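Local coordinates for protein Non-ribosomal peptide synthetase (Streptomyces halstedii, PDB 3WV4) that belongs to the non-ribosomal peptide synthetases and is built on the fold of the AMP-binding enzyme family of the ANL clan, at residues Phe83-Asp88 with Glu176-Ala181; Val123-Gly128 with Phe132-Val137; Ala227-His232 with Gln335-Tyr340. All coordinates share one frame; numbering follows the deposited sequence.

From the N terminus, contact 1 opens on helix 73-89 and closes when helix 168-180 comes back to it, a loop with 87 residues between its segments. Contact 2 is nested inside that loop: strand 121-124 and the turn after it are met by helix 131-141 after three intervening residues. Contact 3 follows in series, opening at the end of helix 215-229 and closing 102 residues later on strand 335-340. It lies on the opposite side of the chain's centre from the others, its centre about 36 Å from that of contact 1, and joins a helix to the large mixed sheet; contact 1 joins two helices beside the parallel sheet, whose edge strand contact 2 ties to the next helix.

Contact 1. Residues Phe83-Asp88 with Glu176-Ala181; sequences FSAWLD and ERLRDA
A small apolar helix-helix interface joins helix 73-89 to helix 168-180, with A85 and W86 on the first helix meeting L178 on the second. L178 supplies both contacts by spreading its two methyls: CD2 stands 4.2 Å from A85 CB, while CD1 lies 4.0 Å from W86 CB. That second methyl also sits 3.8 Å from W86 N, resting on the helix backbone as well as on the side chain. The fork is aimed by a first torsion that leaves L178 CG anti to its carbonyl carbon (chi1 -74°). With W86 CG anti to the backbone N (chi1 -172°), the indole meets L178 CD1 at its edge, near the ring plane. The backbones approach most closely at A85 and L178, 7.1 Å between CA atoms, a spacing that the small alanine side chain permits.

Both helices belong to the part of the AMP-binding fold that carries a four-stranded parallel sheet, in which strand 165-167 forms one edge and leads directly into helix 168-180. From that strand Y166 stacks edge-to-face with the W86 ring, and L171 and D174 of helix 168-180 also touch the W86 side chain. The end of the R179 side chain leads away from the first helix and grips D180 side-on: NE and NH2 both reach OD1 from one face of the carboxylate, the NH2 bond being 2.9 Å with an N-H...O angle of 150°.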
loop_
_atom_site.group_PDB
_atom_site.type_symbol
_atom_site.label_atom_id
_atom_site.label_comp_id
_atom_site.label_asym_id
_atom_site.label_seq_id
_atom_site.Cartn_x
_atom_site.Cartn_y
_atom_site.Cartn_z
ATOM N N PHE A 83 -3.080 19.544 -6.873
ATOM C CA PHE A 83 -1.834 18.919 -7.294
ATOM C C PHE A 83 -1.924 18.438 -8.748
ATOM O O PHE A 83 -0.953 18.553 -9.498
ATOM C CB PHE A 83 -1.375 17.801 -6.349
ATOM C CG PHE A 83 -0.057 17.245 -6.745
ATOM C CD1 PHE A 83 1.098 18.002 -6.548
ATOM C CD2 PHE A 83 0.009 16.099 -7.486
ATOM C CE1 PHE A 83 2.319 17.541 -6.999
ATOM C CE2 PHE A 83 1.224 15.613 -7.912
ATOM C CZ PHE A 83 2.399 16.332 -7.668
ATOM N N SER A 84 -3.102 17.942 -9.172
ATOM C CA SER A 84 -3.289 17.608 -10.571
ATOM C C SER A 84 -3.049 18.865 -11.488
ATOM O O SER A 84 -2.413 18.764 -12.540
ATOM C CB SER A 84 -4.677 17.025 -10.815
ATOM O OG SER A 84 -4.871 15.796 -10.124
ATOM N N ALA A 85 -3.541 20.043 -11.086
ATOM C CA ALA A 85 -3.355 21.247 -11.903
ATOM C C ALA A 85 -1.899 21.608 -11.978
ATOM O O ALA A 85 -1.428 22.065 -12.990
ATOM C CB ALA A 85 -4.125 22.409 -11.335
ATOM N N TRP A 86 -1.162 21.344 -10.910
ATOM C CA TRP A 86 0.253 21.539 -10.946
ATOM C C TRP A 86 0.907 20.619 -11.950
ATOM O O TRP A 86 1.819 21.029 -12.652
ATOM C CB TRP A 86 0.824 21.270 -9.555
ATOM C CG TRP A 86 2.219 21.600 -9.388
ATOM C CD1 TRP A 86 2.729 22.797 -9.006
ATOM C CD2 TRP A 86 3.319 20.694 -9.485
ATOM N NE1 TRP A 86 4.111 22.715 -8.909
ATOM C CE2 TRP A 86 4.508 21.443 -9.205
ATOM C CE3 TRP A 86 3.438 19.342 -9.848
ATOM C CZ2 TRP A 86 5.772 20.872 -9.223
ATOM C CZ3 TRP A 86 4.707 18.763 -9.853
ATOM C CH2 TRP A 86 5.863 19.533 -9.576
ATOM N N LEU A 87 0.518 19.341 -11.969
ATOM C CA LEU A 87 1.047 18.458 -12.984
ATOM C C LEU A 87 0.739 19.016 -14.365
ATOM O O LEU A 87 1.611 19.095 -15.211
ATOM C CB LEU A 87 0.458 17.048 -12.853
ATOM C CG LEU A 87 0.926 16.279 -11.610
ATOM C CD1 LEU A 87 0.224 14.941 -11.504
ATOM C CD2 LEU A 87 2.429 16.083 -11.636
ATOM N N ASP A 88 -0.506 19.402 -14.589
ATOM C CA ASP A 88 -0.914 19.955 -15.868
ATOM C C ASP A 88 -0.026 21.160 -16.221
ATOM O O ASP A 88 0.427 21.301 -17.352
ATOM C CB ASP A 88 -2.384 20.379 -15.811
ATOM C CG ASP A 88 -3.352 19.197 -15.713
ATOM O OD1 ASP A 88 -2.980 18.111 -16.199
ATOM O OD2 ASP A 88 -4.482 19.387 -15.158
ATOM N N GLU A 176 -1.229 25.437 -3.131
ATOM C CA GLU A 176 -2.214 26.191 -2.336
ATOM C C GLU A 176 -2.885 27.317 -3.147
ATOM O O GLU A 176 -4.116 27.503 -3.070
ATOM C CB GLU A 176 -1.556 26.725 -1.063
ATOM C CG GLU A 176 -1.290 25.589 -0.096
ATOM C CD GLU A 176 -0.621 26.008 1.189
ATOM O OE1 GLU A 176 0.283 26.885 1.156
ATOM O OE2 GLU A 176 -0.963 25.397 2.226
ATOM N N ARG A 177 -2.100 28.033 -3.937
ATOM C CA ARG A 177 -2.670 29.064 -4.791
ATOM C C ARG A 177 -3.657 28.424 -5.729
ATOM O O ARG A 177 -4.749 28.910 -5.935
ATOM C CB ARG A 177 -1.608 29.729 -5.624
ATOM C CG ARG A 177 -0.676 30.680 -4.897
ATOM C CD ARG A 177 0.221 31.430 -5.925
ATOM N NE ARG A 177 0.942 30.504 -6.864
ATOM C CZ ARG A 177 0.483 30.109 -8.075
ATOM N NH1 ARG A 177 -0.683 30.554 -8.559
ATOM N NH2 ARG A 177 1.172 29.251 -8.810
ATOM N N LEU A 178 -3.254 27.286 -6.289
ATOM C CA LEU A 178 -4.090 26.572 -7.224
ATOM C C LEU A 178 -5.325 26.086 -6.543
ATOM O O LEU A 178 -6.399 26.077 -7.128
ATOM C CB LEU A 178 -3.346 25.400 -7.802
ATOM C CG LEU A 178 -2.283 25.819 -8.828
ATOM C CD1 LEU A 178 -1.277 24.699 -9.107
ATOM C CD2 LEU A 178 -2.958 26.298 -10.108
ATOM N N ARG A 179 -5.174 25.654 -5.296
ATOM C CA ARG A 179 -6.324 25.211 -4.520
ATOM C C ARG A 179 -7.336 26.330 -4.341
ATOM O O ARG A 179 -8.534 26.124 -4.493
ATOM C CB ARG A 179 -5.863 24.740 -3.155
ATOM C CG ARG A 179 -6.934 24.130 -2.278
ATOM C CD ARG A 179 -6.463 24.156 -0.835
ATOM N NE ARG A 179 -6.160 25.525 -0.400
ATOM C CZ ARG A 179 -5.271 25.867 0.536
ATOM N NH1 ARG A 179 -4.538 24.948 1.158
ATOM N NH2 ARG A 179 -5.112 27.145 0.864
ATOM N N ASP A 180 -6.827 27.509 -4.020
ATOM C CA ASP A 180 -7.646 28.663 -3.716
ATOM C C ASP A 180 -8.428 29.097 -4.942
ATOM O O ASP A 180 -9.608 29.424 -4.848
ATOM C CB ASP A 180 -6.776 29.774 -3.157
ATOM C CG ASP A 180 -6.278 29.450 -1.772
ATOM O OD1 ASP A 180 -6.780 28.478 -1.159
ATOM O OD2 ASP A 180 -5.358 30.127 -1.300
ATOM N N ALA A 181 -7.777 29.032 -6.091
ATOM C CA ALA A 181 -8.430 29.243 -7.386
ATOM C C ALA A 181 -9.393 28.131 -7.844
ATOM O O ALA A 181 -10.004 28.247 -8.896
ATOM C CB ALA A 181 -7.363 29.462 -8.439
#

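Contact 2. Residues Val123-Gly128 with Phe132-Val137; sequences VPLNPG and FHLRSV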
loop_
_atom_site.group_PDB
_atom_site.type_symbol
_atom_site.label_atom_id
_atom_site.label_comp_id
_atom_site.label_asym_id
_atom_site.label_seq_id
_atom_site.Cartn_x
_atom_site.Cartn_y
_atom_site.Cartn_z
ATOM N N VAL A 123 5.716 6.925 -8.394
ATOM C CA VAL A 123 6.900 6.069 -8.118
ATOM C C VAL A 123 7.495 6.494 -6.791
ATOM O O VAL A 123 8.366 7.332 -6.740
ATOM C CB VAL A 123 7.975 6.212 -9.199
ATOM C CG1 VAL A 123 9.038 5.112 -9.065
ATOM C CG2 VAL A 123 7.370 6.136 -10.581
ATOM N N PRO A 124 6.963 5.966 -5.690
ATOM C CA PRO A 124 7.404 6.369 -4.368
ATOM C C PRO A 124 8.712 5.695 -3.945
ATOM O O PRO A 124 8.877 4.487 -4.206
ATOM C CB PRO A 124 6.282 5.869 -3.474
ATOM C CG PRO A 124 5.743 4.658 -4.184
ATOM C CD PRO A 124 5.936 4.903 -5.647
ATOM N N LEU A 125 9.600 6.471 -3.301
ATOM C CA LEU A 125 10.904 5.987 -2.770
ATOM C C LEU A 125 11.041 6.303 -1.280
ATOM O O LEU A 125 10.564 7.354 -0.809
ATOM C CB LEU A 125 12.070 6.632 -3.522
ATOM C CG LEU A 125 12.543 6.010 -4.835
ATOM C CD1 LEU A 125 11.468 5.306 -5.620
ATOM C CD2 LEU A 125 13.285 6.977 -5.745
ATOM N N ASN A 126 11.702 5.398 -0.546
ATOM C CA ASN A 126 11.981 5.584 0.890
ATOM C C ASN A 126 13.082 6.614 1.099
ATOM O O ASN A 126 14.011 6.698 0.310
ATOM C CB ASN A 126 12.352 4.279 1.635
ATOM C CG ASN A 126 12.475 3.087 0.699
ATOM O OD1 ASN A 126 11.494 2.740 0.059
ATOM N ND2 ASN A 126 13.658 2.452 0.620
ATOM N N PRO A 127 12.937 7.433 2.139
ATOM C CA PRO A 127 14.021 8.342 2.424
ATOM C C PRO A 127 15.198 7.464 2.827
ATOM O O PRO A 127 14.994 6.282 3.097
ATOM C CB PRO A 127 13.474 9.177 3.578
ATOM C CG PRO A 127 11.976 9.218 3.332
ATOM C CD PRO A 127 11.656 7.865 2.747
ATOM N N GLY A 128 16.419 7.974 2.809
ATOM C CA GLY A 128 17.572 7.136 3.208
ATOM C C GLY A 128 18.231 6.224 2.173
ATOM O O GLY A 128 19.169 5.519 2.506
ATOM N N PHE A 132 23.999 6.081 -5.374
ATOM C CA PHE A 132 24.016 5.295 -6.620
ATOM C C PHE A 132 22.721 4.449 -6.763
ATOM O O PHE A 132 22.327 4.050 -7.864
ATOM C CB PHE A 132 25.207 4.368 -6.705
ATOM C CG PHE A 132 24.960 3.036 -6.081
ATOM C CD1 PHE A 132 24.773 1.927 -6.884
ATOM C CD2 PHE A 132 24.898 2.904 -4.701
ATOM C CE1 PHE A 132 24.557 0.698 -6.323
ATOM C CE2 PHE A 132 24.709 1.675 -4.128
ATOM C CZ PHE A 132 24.519 0.574 -4.935
ATOM N N HIS A 133 22.110 4.143 -5.632
ATOM C CA HIS A 133 20.881 3.375 -5.624
ATOM C C HIS A 133 19.760 4.236 -6.229
ATOM O O HIS A 133 19.002 3.783 -7.128
ATOM C CB HIS A 133 20.586 2.936 -4.192
ATOM C CG HIS A 133 19.484 1.952 -4.098
ATOM N ND1 HIS A 133 18.921 1.592 -2.903
ATOM C CD2 HIS A 133 18.820 1.270 -5.056
ATOM C CE1 HIS A 133 17.950 0.720 -3.123
ATOM N NE2 HIS A 133 17.862 0.516 -4.424
ATOM N N LEU A 134 19.702 5.492 -5.767
ATOM C CA LEU A 134 18.812 6.512 -6.347
ATOM C C LEU A 134 19.013 6.680 -7.838
ATOM O O LEU A 134 18.059 6.596 -8.600
ATOM C CB LEU A 134 19.005 7.851 -5.635
ATOM C CG LEU A 134 18.309 7.782 -4.269
ATOM C CD1 LEU A 134 18.841 8.833 -3.302
ATOM C CD2 LEU A 134 16.805 7.945 -4.447
ATOM N N ARG A 135 20.261 6.850 -8.276
ATOM C CA ARG A 135 20.491 7.042 -9.703
ATOM C C ARG A 135 19.947 5.887 -10.525
ATOM O O ARG A 135 19.378 6.118 -11.578
ATOM C CB ARG A 135 21.980 7.327 -10.077
ATOM C CG ARG A 135 22.953 6.188 -9.931
ATOM C CD ARG A 135 24.279 6.515 -10.654
ATOM N NE ARG A 135 24.497 7.965 -10.728
ATOM C CZ ARG A 135 25.186 8.682 -9.840
ATOM N NH1 ARG A 135 25.766 8.109 -8.782
ATOM N NH2 ARG A 135 25.321 9.986 -10.041
ATOM N N SER A 136 20.182 4.653 -10.086
ATOM C CA SER A 136 19.747 3.449 -10.817
ATOM C C SER A 136 18.213 3.373 -10.903
ATOM O O SER A 136 17.642 3.155 -11.967
ATOM C CB SER A 136 20.295 2.197 -10.106
ATOM O OG SER A 136 19.732 1.022 -10.642
ATOM N N VAL A 137 17.567 3.574 -9.766
ATOM C CA VAL A 137 16.108 3.430 -9.659
ATOM C C VAL A 137 15.435 4.557 -10.453
ATOM O O VAL A 137 14.552 4.305 -11.284
ATOM C CB VAL A 137 15.670 3.404 -8.177
ATOM C CG1 VAL A 137 14.158 3.516 -8.034
ATOM C CG2 VAL A 137 16.134 2.107 -7.529
#
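L125 meets L134 and V137 across a tight strand-to-helix connection, in which strand 121-124, at one edge of the four-stranded parallel sheet, passes through a turn into helix 131-141. This is the first limb of a beta-alpha-beta unit, since the chain continues from the helix to strand 145-148 of the same sheet. Walking along 123-128, V123 is held in the sheet by backbone hydrogen bonds to I98 and V100. Its side chain does not reach the helical segment and packs instead on V99, L198 and Y200. P124 faces another part of the chain, touching S244.

L125 then carries the contact alone, with its CB directed toward the helix and its backbone still bonded to V100. Its two methyls are shared between two helical residues one turn apart. A chi1 of -85° sets CG anti to the carbonyl carbon, and a chi2 of 30°, away from the staggered values, turns CD1 to V137 and CD2 to L134. Both partners are buried, and no hydrogen bond crosses between the segments, so the evidence is of purely apolar packing.

N126 and P127 continue extended, the N126 carbonyl oxygen accepting a hydrogen bond from Q101 NE2, and the chain bends at G128, where phi is 85°. On the helix, L134 runs at a slant to L125, bringing the two CD2 methyls to 3.9 Å. V137 instead comes end-on, its CG1, anti to the backbone N, lying 4.0 Å from L125 CD1.

Contact 3. Residues Ala227-His232 with Gln335-Tyr340; sequences AVLGYH and QVVRMY
L229, the last residue of helix 215-229, packs against V337 and M339 of strand 335-340, a strand inside the large mixed sheet of the AMP-binding fold. The tight part of the contact is the meeting of L229 CD2 with V337 CG1 at 3.8 Å, where the two branched side chains pass at a slant. The other methyl is more loosely engaged: L229 CD1 is 4.2 Å from M339 SD. One leucine thus straddles two strand residues, V337 and M339, whose CB atoms both point toward the helix end; R338 between them is turned to the other face. The backbones stay well apart, with 8.5 Å between the CA atoms of L229 and V337, so the side chains bridge the whole distance. For V337 the bridging branch is CG1, set anti to the backbone N by a chi1 of 175°.

The neighbourhood is closed by the sheet itself. I350 touches both L229 and V337, as does M311 from strand 311-314, while T313 touches M339. Within the first segment, L229 CD1 also lies at the edge of the Y231 ring, in its plane.

Beyond L229 the first segment has a more open side: G230, partly exposed, leaves the helix with a positive phi of 75°, and its carbonyl oxygen accepts a hydrogen bond from R310 NH2; the chain then runs to exposed H232, whose backbone N is hydrogen-bonded to D235 OD2.

No hydrogen bond or salt bridge crosses between the two segments. Their association therefore rests on shape and on burial of aliphatic groups and one thioether; the hydrogen bonds of V337 run through its backbone to F312 and N314 of the neighbouring strand, and its side chain is left to the apolar contact.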
loop_
_atom_site.group_PDB
_atom_site.type_symbol
_atom_site.label_atom_id
_atom_site.label_comp_id
_atom_site.label_asym_id
_atom_site.label_seq_id
_atom_site.Cartn_x
_atom_site.Cartn_y
_atom_site.Cartn_z
ATOM N N ALA A 227 -12.818 -6.882 1.885
ATOM C CA ALA A 227 -13.955 -7.849 2.053
ATOM C C ALA A 227 -13.615 -8.839 3.158
ATOM O O ALA A 227 -14.492 -9.371 3.815
ATOM C CB ALA A 227 -14.199 -8.597 0.762
ATOM N N VAL A 228 -12.333 -9.152 3.345
ATOM C CA VAL A 228 -11.940 -10.069 4.442
ATOM C C VAL A 228 -11.749 -9.324 5.792
ATOM O O VAL A 228 -12.199 -9.770 6.809
ATOM C CB VAL A 228 -10.665 -10.906 4.150
ATOM C CG1 VAL A 228 -10.521 -12.003 5.178
ATOM C CG2 VAL A 228 -10.679 -11.536 2.801
ATOM N N LEU A 229 -11.121 -8.156 5.784
ATOM C CA LEU A 229 -10.738 -7.482 7.000
ATOM C C LEU A 229 -11.813 -6.578 7.558
ATOM O O LEU A 229 -11.892 -6.401 8.750
ATOM C CB LEU A 229 -9.493 -6.619 6.759
ATOM C CG LEU A 229 -8.178 -7.348 6.434
ATOM C CD1 LEU A 229 -6.975 -6.378 6.338
ATOM C CD2 LEU A 229 -7.911 -8.459 7.459
ATOM N N GLY A 230 -12.611 -5.972 6.697
ATOM C CA GLY A 230 -13.836 -5.250 7.134
ATOM C C GLY A 230 -13.544 -3.924 7.768
ATOM O O GLY A 230 -14.070 -3.640 8.824
ATOM N N TYR A 231 -12.633 -3.131 7.201
ATOM C CA TYR A 231 -12.498 -1.742 7.674
ATOM C C TYR A 231 -13.833 -1.056 7.399
ATOM O O TYR A 231 -14.522 -1.432 6.484
ATOM C CB TYR A 231 -11.413 -0.940 6.958
ATOM C CG TYR A 231 -9.972 -1.255 7.313
ATOM C CD1 TYR A 231 -9.403 -2.451 6.900
ATOM C CD2 TYR A 231 -9.133 -0.331 7.925
ATOM C CE1 TYR A 231 -8.089 -2.743 7.112
ATOM C CE2 TYR A 231 -7.759 -0.644 8.171
ATOM C CZ TYR A 231 -7.242 -1.850 7.733
ATOM O OH TYR A 231 -5.869 -2.281 7.968
ATOM N N HIS A 232 -14.195 -0.084 8.222
ATOM C CA HIS A 232 -15.429 0.681 8.008
ATOM C C HIS A 232 -15.207 2.150 8.394
ATOM O O HIS A 232 -14.135 2.526 8.898
ATOM C CB HIS A 232 -16.614 0.054 8.725
ATOM C CG HIS A 232 -16.413 -0.115 10.188
ATOM N ND1 HIS A 232 -16.551 0.923 11.083
ATOM C CD2 HIS A 232 -16.073 -1.205 10.923
ATOM C CE1 HIS A 232 -16.319 0.482 12.309
ATOM N NE2 HIS A 232 -16.008 -0.802 12.240
ATOM N N GLN A 335 -8.253 -8.573 17.348
ATOM C CA GLN A 335 -7.976 -9.798 16.574
ATOM C C GLN A 335 -6.630 -9.677 15.906
ATOM O O GLN A 335 -6.233 -8.580 15.561
ATOM C CB GLN A 335 -9.063 -9.986 15.515
ATOM C CG GLN A 335 -10.396 -10.275 16.182
ATOM C CD GLN A 335 -11.564 -10.238 15.234
ATOM O OE1 GLN A 335 -11.818 -9.232 14.530
ATOM N NE2 GLN A 335 -12.360 -11.264 15.295
ATOM N N VAL A 336 -5.888 -10.772 15.818
ATOM C CA VAL A 336 -4.526 -10.767 15.300
ATOM C C VAL A 336 -4.505 -11.598 14.049
ATOM O O VAL A 336 -4.711 -12.821 14.070
ATOM C CB VAL A 336 -3.566 -11.355 16.312
ATOM C CG1 VAL A 336 -2.170 -11.435 15.704
ATOM C CG2 VAL A 336 -3.565 -10.543 17.579
ATOM N N VAL A 337 -4.393 -10.913 12.930
ATOM C CA VAL A 337 -4.774 -11.450 11.640
ATOM C C VAL A 337 -3.557 -11.763 10.790
ATOM O O VAL A 337 -2.763 -10.860 10.542
ATOM C CB VAL A 337 -5.672 -10.457 10.893
ATOM C CG1 VAL A 337 -5.970 -10.974 9.515
ATOM C CG2 VAL A 337 -6.950 -10.193 11.706
ATOM N N ARG A 338 -3.423 -13.031 10.369
ATOM C CA ARG A 338 -2.299 -13.402 9.562
ATOM C C ARG A 338 -2.592 -13.210 8.110
ATOM O O ARG A 338 -3.718 -13.443 7.652
ATOM C CB ARG A 338 -1.859 -14.842 9.850
ATOM C CG ARG A 338 -1.257 -15.090 11.266
ATOM C CD ARG A 338 -2.163 -15.992 12.147
ATOM N NE ARG A 338 -2.376 -17.309 11.598
ATOM C CZ ARG A 338 -3.366 -18.160 11.879
ATOM N NH1 ARG A 338 -4.385 -17.879 12.671
ATOM N NH2 ARG A 338 -3.318 -19.360 11.318
ATOM N N MET A 339 -1.568 -12.822 7.357
ATOM C CA MET A 339 -1.689 -12.561 5.927
ATOM C C MET A 339 -0.405 -12.981 5.237
ATOM O O MET A 339 0.627 -13.012 5.855
ATOM C CB MET A 339 -1.914 -11.059 5.682
ATOM C CG MET A 339 -3.020 -10.501 6.581
ATOM S SD MET A 339 -3.621 -8.912 6.099
ATOM C CE MET A 339 -2.155 -7.976 6.436
ATOM N N TYR A 340 -0.489 -13.281 3.955
ATOM C CA TYR A 340 0.700 -13.576 3.163
ATOM C C TYR A 340 0.505 -12.974 1.813
ATOM O O TYR A 340 -0.623 -12.945 1.275
ATOM C CB TYR A 340 0.913 -15.094 3.081
ATOM C CG TYR A 340 1.667 -15.541 1.878
ATOM C CD1 TYR A 340 3.071 -15.258 1.746
ATOM C CD2 TYR A 340 1.052 -16.297 0.879
ATOM C CE1 TYR A 340 3.773 -15.711 0.639
ATOM C CE2 TYR A 340 1.753 -16.722 -0.244
ATOM C CZ TYR A 340 3.124 -16.450 -0.346
ATOM O OH TYR A 340 3.816 -16.860 -1.484
#